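Local coordinates for glucose-binding protein (Thermus thermophilus HB27, PDB 2B3F) that binds galactose and glucose as a periplasmic binding protein, and probably delivers sugar to a binding-protein-dependent transport system, at residues 160-171 / 236-244; 138-146 / 265-273. One frame throughout, in Å; residues are numbered along the deposited sequence.

Contact 1. Residues 160-171 / 236-244. Unlike the reference sequence in segment 236-244: Ile240 (reference Val). With GAL (beta-D-galactopyranose), chain G.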
loop_
_atom_site.group_PDB
_atom_site.type_symbol
_atom_site.label_atom_id
_atom_site.label_comp_id
_atom_site.label_asym_id
_atom_site.label_seq_id
_atom_site.Cartn_x
_atom_site.Cartn_y
_atom_site.Cartn_z
ATOM N N PRO A 160 -22.129 -1.425 8.399
ATOM C CA PRO A 160 -21.071 -1.156 9.379
ATOM C C PRO A 160 -19.645 -1.125 8.808
ATOM O O PRO A 160 -18.762 -0.532 9.435
ATOM C CB PRO A 160 -21.197 -2.322 10.373
ATOM C CG PRO A 160 -22.550 -2.894 10.146
ATOM C CD PRO A 160 -22.860 -2.667 8.714
ATOM N N LEU A 161 -19.431 -1.765 7.663
ATOM C CA LEU A 161 -18.116 -1.732 6.994
ATOM C C LEU A 161 -18.131 -0.750 5.834
ATOM O O LEU A 161 -18.982 -0.840 4.946
ATOM C CB LEU A 161 -17.719 -3.126 6.510
ATOM C CG LEU A 161 -16.369 -3.199 5.768
ATOM C CD1 LEU A 161 -15.244 -2.802 6.698
ATOM C CD2 LEU A 161 -16.145 -4.584 5.208
ATOM N N ALA A 162 -17.193 0.200 5.857
ATOM C CA ALA A 162 -16.970 1.120 4.753
ATOM C C ALA A 162 -16.072 0.433 3.735
ATOM O O ALA A 162 -15.110 -0.250 4.115
ATOM C CB ALA A 162 -16.321 2.417 5.243
ATOM N N LEU A 163 -16.403 0.596 2.465
ATOM C CA LEU A 163 -15.658 -0.004 1.367
ATOM C C LEU A 163 -15.807 0.859 0.109
ATOM O O LEU A 163 -16.826 1.547 -0.053
ATOM C CB LEU A 163 -16.167 -1.421 1.145
ATOM C CG LEU A 163 -15.441 -2.352 0.188
ATOM C CD1 LEU A 163 -14.010 -2.558 0.619
ATOM C CD2 LEU A 163 -16.198 -3.654 0.149
ATOM N N GLY A 164 -14.787 0.858 -0.753
ATOM C CA GLY A 164 -14.795 1.620 -1.995
ATOM C C GLY A 164 -14.609 0.760 -3.243
ATOM O O GLY A 164 -14.965 -0.434 -3.286
ATOM N N GLU A 165 -13.983 1.378 -4.235
ATOM C CA GLU A 165 -13.772 0.810 -5.549
ATOM C C GLU A 165 -12.957 -0.497 -5.543
ATOM O O GLU A 165 -12.377 -0.908 -4.527
ATOM C CB GLU A 165 -13.109 1.846 -6.467
ATOM C CG GLU A 165 -11.678 2.255 -6.047
ATOM C CD GLU A 165 -11.031 3.197 -7.026
ATOM O OE1 GLU A 165 -10.988 2.854 -8.236
ATOM O OE2 GLU A 165 -10.548 4.269 -6.599
ATOM N N ASN A 166 -12.924 -1.138 -6.707
ATOM C CA ASN A 166 -12.349 -2.460 -6.865
ATOM C C ASN A 166 -11.039 -2.675 -6.106
ATOM O O ASN A 166 -10.936 -3.634 -5.342
ATOM C CB ASN A 166 -12.156 -2.765 -8.355
ATOM C CG ASN A 166 -11.504 -4.111 -8.610
ATOM O OD1 ASN A 166 -10.284 -4.217 -8.564
ATOM N ND2 ASN A 166 -12.308 -5.120 -8.996
ATOM N N TRP A 167 -10.064 -1.798 -6.293
ATOM C CA TRP A 167 -8.765 -2.067 -5.611
ATOM C C TRP A 167 -8.919 -2.123 -4.094
ATOM O O TRP A 167 -8.194 -2.866 -3.429
ATOM C CB TRP A 167 -7.657 -1.113 -6.048
ATOM C CG TRP A 167 -7.694 0.224 -5.471
ATOM C CD1 TRP A 167 -8.171 1.347 -6.046
ATOM C CD2 TRP A 167 -7.178 0.611 -4.186
ATOM N NE1 TRP A 167 -8.026 2.418 -5.200
ATOM C CE2 TRP A 167 -7.408 1.995 -4.052
ATOM C CE3 TRP A 167 -6.559 -0.079 -3.140
ATOM C CZ2 TRP A 167 -7.020 2.711 -2.919
ATOM C CZ3 TRP A 167 -6.191 0.624 -2.008
ATOM C CH2 TRP A 167 -6.423 2.006 -1.904
ATOM N N THR A 168 -9.858 -1.359 -3.526
ATOM C CA THR A 168 -10.047 -1.356 -2.060
ATOM C C THR A 168 -10.686 -2.663 -1.581
ATOM O O THR A 168 -10.560 -3.055 -0.427
ATOM C CB THR A 168 -10.879 -0.154 -1.540
ATOM O OG1 THR A 168 -12.270 -0.359 -1.828
ATOM C CG2 THR A 168 -10.404 1.138 -2.109
ATOM N N GLN A 169 -11.412 -3.321 -2.488
ATOM C CA GLN A 169 -11.979 -4.632 -2.200
ATOM C C GLN A 169 -10.869 -5.680 -2.189
ATOM O O GLN A 169 -10.841 -6.544 -1.329
ATOM C CB GLN A 169 -13.059 -4.976 -3.215
ATOM C CG GLN A 169 -14.202 -3.976 -3.241
ATOM C CD GLN A 169 -14.977 -3.995 -4.565
ATOM O OE1 GLN A 169 -14.926 -4.979 -5.327
ATOM N NE2 GLN A 169 -15.651 -2.876 -4.869
ATOM N N GLN A 170 -9.942 -5.571 -3.131
ATOM C CA GLN A 170 -8.732 -6.399 -3.123
ATOM C C GLN A 170 -7.941 -6.155 -1.840
ATOM O O GLN A 170 -7.431 -7.091 -1.234
ATOM C CB GLN A 170 -7.851 -6.079 -4.307
ATOM C CG GLN A 170 -8.454 -6.318 -5.712
ATOM C CD GLN A 170 -7.434 -6.004 -6.785
ATOM O OE1 GLN A 170 -6.289 -6.448 -6.696
ATOM N NE2 GLN A 170 -7.823 -5.225 -7.786
ATOM N N HIS A 171 -7.850 -4.884 -1.447
ATOM C CA HIS A 171 -7.159 -4.471 -0.235
ATOM C C HIS A 171 -7.744 -5.145 0.994
ATOM O O HIS A 171 -7.026 -5.688 1.813
ATOM C CB HIS A 171 -7.191 -2.955 -0.065
ATOM C CG HIS A 171 -6.269 -2.479 1.006
ATOM N ND1 HIS A 171 -5.046 -1.903 0.732
ATOM C CD2 HIS A 171 -6.371 -2.550 2.355
ATOM C CE1 HIS A 171 -4.441 -1.625 1.876
ATOM N NE2 HIS A 171 -5.227 -1.996 2.874
ATOM N N ALA A 236 -20.481 4.333 8.849
ATOM C CA ALA A 236 -19.863 3.020 8.972
ATOM C C ALA A 236 -19.117 3.013 10.296
ATOM O O ALA A 236 -18.815 4.077 10.812
ATOM C CB ALA A 236 -18.896 2.800 7.813
ATOM N N ALA A 237 -18.825 1.830 10.825
ATOM C CA ALA A 237 -18.068 1.671 12.061
ATOM C C ALA A 237 -16.566 1.441 11.802
ATOM O O ALA A 237 -15.707 1.869 12.597
ATOM C CB ALA A 237 -18.644 0.508 12.871
ATOM N N PHE A 238 -16.273 0.752 10.695
ATOM C CA PHE A 238 -14.929 0.276 10.403
ATOM C C PHE A 238 -14.552 0.494 8.941
ATOM O O PHE A 238 -15.405 0.538 8.063
ATOM C CB PHE A 238 -14.818 -1.213 10.697
ATOM C CG PHE A 238 -15.386 -1.620 12.034
ATOM C CD1 PHE A 238 -14.780 -1.209 13.215
ATOM C CD2 PHE A 238 -16.526 -2.419 12.106
ATOM C CE1 PHE A 238 -15.305 -1.596 14.455
ATOM C CE2 PHE A 238 -17.056 -2.792 13.330
ATOM C CZ PHE A 238 -16.445 -2.387 14.501
ATOM N N ASN A 239 -13.241 0.587 8.704
ATOM C CA ASN A 239 -12.698 0.556 7.333
ATOM C C ASN A 239 -11.350 -0.155 7.382
ATOM O O ASN A 239 -10.581 0.091 8.292
ATOM C CB ASN A 239 -12.533 1.967 6.788
ATOM C CG ASN A 239 -12.106 1.996 5.327
ATOM O OD1 ASN A 239 -12.733 1.347 4.452
ATOM N ND2 ASN A 239 -11.077 2.780 5.038
ATOM N N ILE A 240 -11.086 -1.034 6.416
ATOM C CA ILE A 240 -9.775 -1.718 6.332
ATOM C C ILE A 240 -8.988 -1.015 5.229
ATOM O O ILE A 240 -9.364 -1.082 4.067
ATOM C CB ILE A 240 -9.919 -3.223 5.997
ATOM C CG1 ILE A 240 -10.799 -3.967 7.032
ATOM C CG2 ILE A 240 -8.547 -3.888 5.883
ATOM C CD1 ILE A 240 -10.363 -3.853 8.464
ATOM N N MET A 241 -7.890 -0.332 5.565
ATOM C CA MET A 241 -7.171 0.436 4.558
ATOM C C MET A 241 -5.743 0.722 5.047
ATOM O O MET A 241 -5.493 0.750 6.262
ATOM C CB MET A 241 -7.931 1.736 4.291
ATOM C CG MET A 241 -7.383 2.661 3.217
ATOM S SD MET A 241 -6.987 1.817 1.684
ATOM C CE MET A 241 -8.501 0.954 1.244
ATOM N N GLY A 242 -4.838 0.933 4.110
ATOM C CA GLY A 242 -3.467 1.296 4.461
ATOM C C GLY A 242 -3.390 2.592 5.231
ATOM O O GLY A 242 -4.313 3.414 5.185
ATOM N N ASP A 243 -2.260 2.819 5.898
ATOM C CA ASP A 243 -2.123 3.974 6.775
ATOM C C ASP A 243 -1.911 5.323 6.093
ATOM O O ASP A 243 -1.780 6.354 6.771
ATOM C CB ASP A 243 -1.128 3.727 7.937
ATOM C CG ASP A 243 0.198 3.090 7.518
ATOM O OD1 ASP A 243 0.557 3.018 6.320
ATOM O OD2 ASP A 243 0.899 2.619 8.446
ATOM N N TRP A 244 -1.983 5.353 4.765
ATOM C CA TRP A 244 -2.231 6.632 4.084
ATOM C C TRP A 244 -3.546 7.242 4.619
ATOM O O TRP A 244 -3.758 8.449 4.546
ATOM C CB TRP A 244 -2.284 6.490 2.558
ATOM C CG TRP A 244 -3.065 5.318 2.035
ATOM C CD1 TRP A 244 -4.381 5.289 1.648
ATOM C CD2 TRP A 244 -2.540 4.010 1.757
ATOM N NE1 TRP A 244 -4.708 4.028 1.177
ATOM C CE2 TRP A 244 -3.595 3.226 1.252
ATOM C CE3 TRP A 244 -1.276 3.418 1.922
ATOM C CZ2 TRP A 244 -3.418 1.888 0.886
ATOM C CZ3 TRP A 244 -1.109 2.099 1.573
ATOM C CH2 TRP A 244 -2.160 1.341 1.054
HETATM C C1 GAL G . -0.509 2.740 -2.487
HETATM C C2 GAL G . 0.709 3.663 -2.350
HETATM C C3 GAL G . 0.484 4.750 -1.308
HETATM C C4 GAL G . -0.828 5.495 -1.560
HETATM C C5 GAL G . -1.952 4.455 -1.784
HETATM C C6 GAL G . -3.336 5.059 -2.071
HETATM O O1 GAL G . -0.316 1.792 -3.494
HETATM O O2 GAL G . 1.867 2.869 -2.049
HETATM O O3 GAL G . 1.564 5.673 -1.325
HETATM O O4 GAL G . -0.631 6.329 -2.671
HETATM O O5 GAL G . -1.637 3.556 -2.821
HETATM O O6 GAL G . -3.375 5.616 -3.350
HETATM O O HOH W 1 -12.786 -1.950 4.253
HETATM O O HOH W 2 -11.024 -1.563 2.044
#
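Met241 brings its thioether between three side chains of 160-171 and makes the dense end of this contact. Its sulfur stands over the centre of the His171 ring, SD lying 4.2 Å from the ring centroid and only 5° off the normal. The same SD comes within 3.6 Å of Trp167 CH2, an oblique Met-aromatic contact, while CE reaches Thr168 CB at 3.8 Å. Bends at chi2 and chi3 fold the chain back to these partners although the CA-CB bond of Met241 points away from them. His171 is pinned through both ring nitrogens, NE2 to Ser121 O and ND1 to His348 NE2, and its CE1 lies 3.8 Å from Trp244 CZ2, the two rings meeting obliquely. Trp244 in turn lays one face on Gly242 CA and the other on galactose, whose C5 sits 3.6 Å from Trp244 CD2.

Farther from the sugar the backbones pair as short parallel strands. Pro160 O takes two donors, Ala237 N (2.7 Å) and Phe238 N, and Ala162 N gives a nearly straight bond to Phe238 O (2.9 Å, 173°). Past this pair the chains part, and the looser middle is filled by water: one molecule bridges Ala162 O and Ile240 N, another Thr168 O and Ile240 O. Although wet, this middle is still buried. The whole is a parallel strand pair running into the aromatic wall of a sugar pocket, with Trp244 packed flat on the pyranose as in many carbohydrate-binding proteins.

Contact 2. Residues 138-146 / 265-273. Unlike the reference sequence in segment 138-146: Lys144 (reference Glu).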
loop_
_atom_site.group_PDB
_atom_site.type_symbol
_atom_site.label_atom_id
_atom_site.label_comp_id
_atom_site.label_asym_id
_atom_site.label_seq_id
_atom_site.Cartn_x
_atom_site.Cartn_y
_atom_site.Cartn_z
ATOM N N PRO A 138 -13.907 -2.673 19.323
ATOM C CA PRO A 138 -13.198 -3.025 18.083
ATOM C C PRO A 138 -12.875 -4.525 17.992
ATOM O O PRO A 138 -12.219 -5.051 18.881
ATOM C CB PRO A 138 -11.891 -2.219 18.189
ATOM C CG PRO A 138 -11.682 -2.032 19.626
ATOM C CD PRO A 138 -13.048 -1.875 20.222
ATOM N N PRO A 139 -13.334 -5.214 16.925
ATOM C CA PRO A 139 -13.145 -6.668 16.821
ATOM C C PRO A 139 -11.711 -7.138 16.552
ATOM O O PRO A 139 -11.019 -6.575 15.703
ATOM C CB PRO A 139 -14.072 -7.069 15.669
ATOM C CG PRO A 139 -14.335 -5.825 14.923
ATOM C CD PRO A 139 -14.109 -4.664 15.802
ATOM N N ARG A 140 -11.294 -8.190 17.260
ATOM C CA ARG A 140 -9.938 -8.718 17.155
ATOM C C ARG A 140 -9.832 -9.954 16.249
ATOM O O ARG A 140 -8.721 -10.389 15.925
ATOM C CB ARG A 140 -9.353 -8.989 18.557
ATOM C CG ARG A 140 -9.805 -10.298 19.239
ATOM C CD ARG A 140 -9.143 -10.502 20.637
ATOM N NE ARG A 140 -9.317 -9.333 21.519
ATOM C CZ ARG A 140 -10.378 -9.102 22.307
ATOM N NH1 ARG A 140 -11.402 -9.961 22.355
ATOM N NH2 ARG A 140 -10.418 -7.998 23.057
ATOM N N THR A 141 -10.979 -10.513 15.838
ATOM C CA THR A 141 -11.018 -11.645 14.907
ATOM C C THR A 141 -12.147 -11.431 13.913
ATOM O O THR A 141 -13.032 -10.630 14.160
ATOM C CB THR A 141 -11.323 -12.972 15.616
ATOM O OG1 THR A 141 -12.632 -12.904 16.204
ATOM C CG2 THR A 141 -10.280 -13.279 16.679
ATOM N N TRP A 142 -12.131 -12.165 12.802
ATOM C CA TRP A 142 -13.214 -12.025 11.813
ATOM C C TRP A 142 -14.570 -12.525 12.329
ATOM O O TRP A 142 -15.608 -11.945 11.982
ATOM C CB TRP A 142 -12.847 -12.642 10.446
ATOM C CG TRP A 142 -11.833 -11.795 9.730
ATOM C CD1 TRP A 142 -10.549 -12.143 9.405
ATOM C CD2 TRP A 142 -12.002 -10.430 9.307
ATOM N NE1 TRP A 142 -9.921 -11.081 8.789
ATOM C CE2 TRP A 142 -10.790 -10.020 8.718
ATOM C CE3 TRP A 142 -13.064 -9.520 9.354
ATOM C CZ2 TRP A 142 -10.616 -8.738 8.180
ATOM C CZ3 TRP A 142 -12.881 -8.245 8.824
ATOM C CH2 TRP A 142 -11.666 -7.869 8.256
ATOM N N ASP A 143 -14.565 -13.541 13.190
ATOM C CA ASP A 143 -15.827 -13.995 13.809
ATOM C C ASP A 143 -16.434 -12.909 14.680
ATOM O O ASP A 143 -17.628 -12.626 14.577
ATOM C CB ASP A 143 -15.633 -15.291 14.610
ATOM C CG ASP A 143 -15.551 -16.521 13.717
ATOM O OD1 ASP A 143 -15.992 -16.468 12.556
ATOM O OD2 ASP A 143 -15.019 -17.552 14.156
ATOM N N LYS A 144 -15.618 -12.276 15.516
ATOM C CA LYS A 144 -16.100 -11.163 16.337
ATOM C C LYS A 144 -16.494 -9.924 15.505
ATOM O O LYS A 144 -17.425 -9.203 15.843
ATOM C CB LYS A 144 -15.069 -10.796 17.414
ATOM C CG LYS A 144 -14.772 -11.937 18.401
ATOM C CD LYS A 144 -13.639 -11.582 19.376
ATOM C CE LYS A 144 -13.298 -12.754 20.293
ATOM N NZ LYS A 144 -13.120 -12.334 21.722
ATOM N N PHE A 145 -15.779 -9.681 14.411
ATOM C CA PHE A 145 -16.151 -8.622 13.474
ATOM C C PHE A 145 -17.558 -8.850 12.918
ATOM O O PHE A 145 -18.383 -7.945 12.886
ATOM C CB PHE A 145 -15.117 -8.547 12.323
ATOM C CG PHE A 145 -15.472 -7.567 11.247
ATOM C CD1 PHE A 145 -15.038 -6.248 11.311
ATOM C CD2 PHE A 145 -16.222 -7.967 10.155
ATOM C CE1 PHE A 145 -15.373 -5.344 10.313
ATOM C CE2 PHE A 145 -16.569 -7.073 9.158
ATOM C CZ PHE A 145 -16.149 -5.756 9.239
ATOM N N LEU A 146 -17.814 -10.057 12.450
ATOM C CA LEU A 146 -19.099 -10.367 11.842
ATOM C C LEU A 146 -20.239 -10.273 12.860
ATOM O O LEU A 146 -21.301 -9.770 12.538
ATOM C CB LEU A 146 -19.064 -11.755 11.211
ATOM C CG LEU A 146 -18.155 -11.888 9.981
ATOM C CD1 LEU A 146 -17.991 -13.351 9.633
ATOM C CD2 LEU A 146 -18.692 -11.099 8.808
ATOM N N PRO A 265 -4.781 -3.584 14.271
ATOM C CA PRO A 265 -4.508 -4.473 13.149
ATOM C C PRO A 265 -5.824 -5.018 12.590
ATOM O O PRO A 265 -6.833 -5.090 13.323
ATOM C CB PRO A 265 -3.680 -5.589 13.778
ATOM C CG PRO A 265 -3.006 -4.937 14.943
ATOM C CD PRO A 265 -4.092 -4.036 15.495
ATOM N N SER A 266 -5.842 -5.367 11.309
ATOM C CA SER A 266 -7.028 -5.958 10.746
ATOM C C SER A 266 -7.335 -7.195 11.590
ATOM O O SER A 266 -6.422 -7.910 12.000
ATOM C CB SER A 266 -6.824 -6.338 9.280
ATOM O OG SER A 266 -6.548 -5.190 8.506
ATOM N N PRO A 267 -8.628 -7.454 11.838
ATOM C CA PRO A 267 -9.007 -8.634 12.610
ATOM C C PRO A 267 -8.241 -9.893 12.199
ATOM O O PRO A 267 -8.099 -10.195 11.008
ATOM C CB PRO A 267 -10.509 -8.744 12.323
ATOM C CG PRO A 267 -10.951 -7.375 12.092
ATOM C CD PRO A 267 -9.813 -6.703 11.379
ATOM N N GLY A 268 -7.695 -10.603 13.184
ATOM C CA GLY A 268 -6.989 -11.850 12.931
ATOM C C GLY A 268 -5.546 -11.689 12.474
ATOM O O GLY A 268 -4.901 -12.657 12.123
ATOM N N THR A 269 -5.030 -10.466 12.463
ATOM C CA THR A 269 -3.673 -10.249 11.940
ATOM C C THR A 269 -2.739 -9.590 12.946
ATOM O O THR A 269 -1.625 -9.208 12.610
ATOM C CB THR A 269 -3.692 -9.402 10.638
ATOM O OG1 THR A 269 -3.996 -8.044 10.942
ATOM C CG2 THR A 269 -4.706 -9.962 9.634
ATOM N N GLN A 270 -3.191 -9.497 14.192
ATOM C CA GLN A 270 -2.418 -8.878 15.255
ATOM C C GLN A 270 -1.051 -9.558 15.323
ATOM O O GLN A 270 -0.953 -10.794 15.262
ATOM C CB GLN A 270 -3.147 -9.018 16.607
ATOM C CG GLN A 270 -4.520 -8.329 16.694
ATOM C CD GLN A 270 -5.618 -8.984 15.814
ATOM O OE1 GLN A 270 -5.591 -10.191 15.527
ATOM N NE2 GLN A 270 -6.580 -8.164 15.380
ATOM N N GLY A 271 -0.005 -8.742 15.426
ATOM C CA GLY A 271 1.361 -9.226 15.482
ATOM C C GLY A 271 2.035 -9.407 14.133
ATOM O O GLY A 271 3.213 -9.780 14.067
ATOM N N VAL A 272 1.285 -9.145 13.057
ATOM C CA VAL A 272 1.806 -9.261 11.701
ATOM C C VAL A 272 1.613 -7.910 11.029
ATOM O O VAL A 272 0.546 -7.295 11.137
ATOM C CB VAL A 272 1.091 -10.348 10.875
ATOM C CG1 VAL A 272 1.741 -10.490 9.486
ATOM C CG2 VAL A 272 1.110 -11.677 11.608
ATOM N N PHE A 273 2.666 -7.457 10.348
ATOM C CA PHE A 273 2.694 -6.147 9.697
ATOM C C PHE A 273 2.806 -6.474 8.221
ATOM O O PHE A 273 3.825 -6.986 7.758
ATOM C CB PHE A 273 3.901 -5.365 10.235
ATOM C CG PHE A 273 3.994 -3.917 9.802
ATOM C CD1 PHE A 273 4.062 -2.911 10.755
ATOM C CD2 PHE A 273 4.147 -3.561 8.468
ATOM C CE1 PHE A 273 4.219 -1.568 10.400
ATOM C CE2 PHE A 273 4.307 -2.210 8.099
ATOM C CZ PHE A 273 4.343 -1.214 9.068
#
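Arg140 O accepts from Gly268 N at 2.9 Å, the donor standing above the carbonyl plane, and this bond ties the approach to helix 142-154 to the type II turn of Ser266 to Thr269. Gly268 occupies that turn with a positive phi, which favours glycine. Just before it, Pro267 is the residue pushed into the other segment. Its CB sits over the centre of the Trp142 six-membered ring, 3.8 Å from the centroid and 13° off the normal, a CH-pi contact; CD rides over the far rim, 3.8 Å from Trp142 CH2. The indole is turned under the proline by a chi1 of -73°, with CG opposite the carbonyl carbon. Phe145 backs it up: its ring face receives Trp142 CZ3, so one indole meets Pro267 with a face and Phe145 with an edge. Val176 and Ala179 of helix 166-190 and Val207 and Val211 of helix 199-212 also touch Trp142. An alanine here would take away the flat surface beneath Pro267 and would probably leave a gap between the turn and these helices. On the exposed side, Gln270 folds its amide back towards Arg140 O, with NE2 3.1 Å away. Thr141 is the N-cap of helix 142-154, its OG1 accepting from Lys144 N (3.1 Å). The arrangement joins an N-capped helix to a type II turn through a proline-on-tryptophan CH-pi contact.

Overall arrangement
The centres of contacts 1 and 2 lie 14 Å apart, and the two touch directly: Phe238 CZ packs on Pro139 CD at 3.5 Å, and Phe238 CD2 on Phe145 CE1 at 3.6 Å. Along the chain the order is 138-146, 160-171, 236-244, 265-273, so contact 2 brackets contact 1, and helix 142-154 leads on to strand 161-162. Strands 161-162 and 238-240 belong to a four-stranded mixed sheet with 123-126 and 262-265; the turn of contact 2 follows its edge strand 262-265. Contact 1 thus runs from this sheet to the galactose pocket, whereas contact 2 fastens a helix and a turn beside it, farther from the sugar.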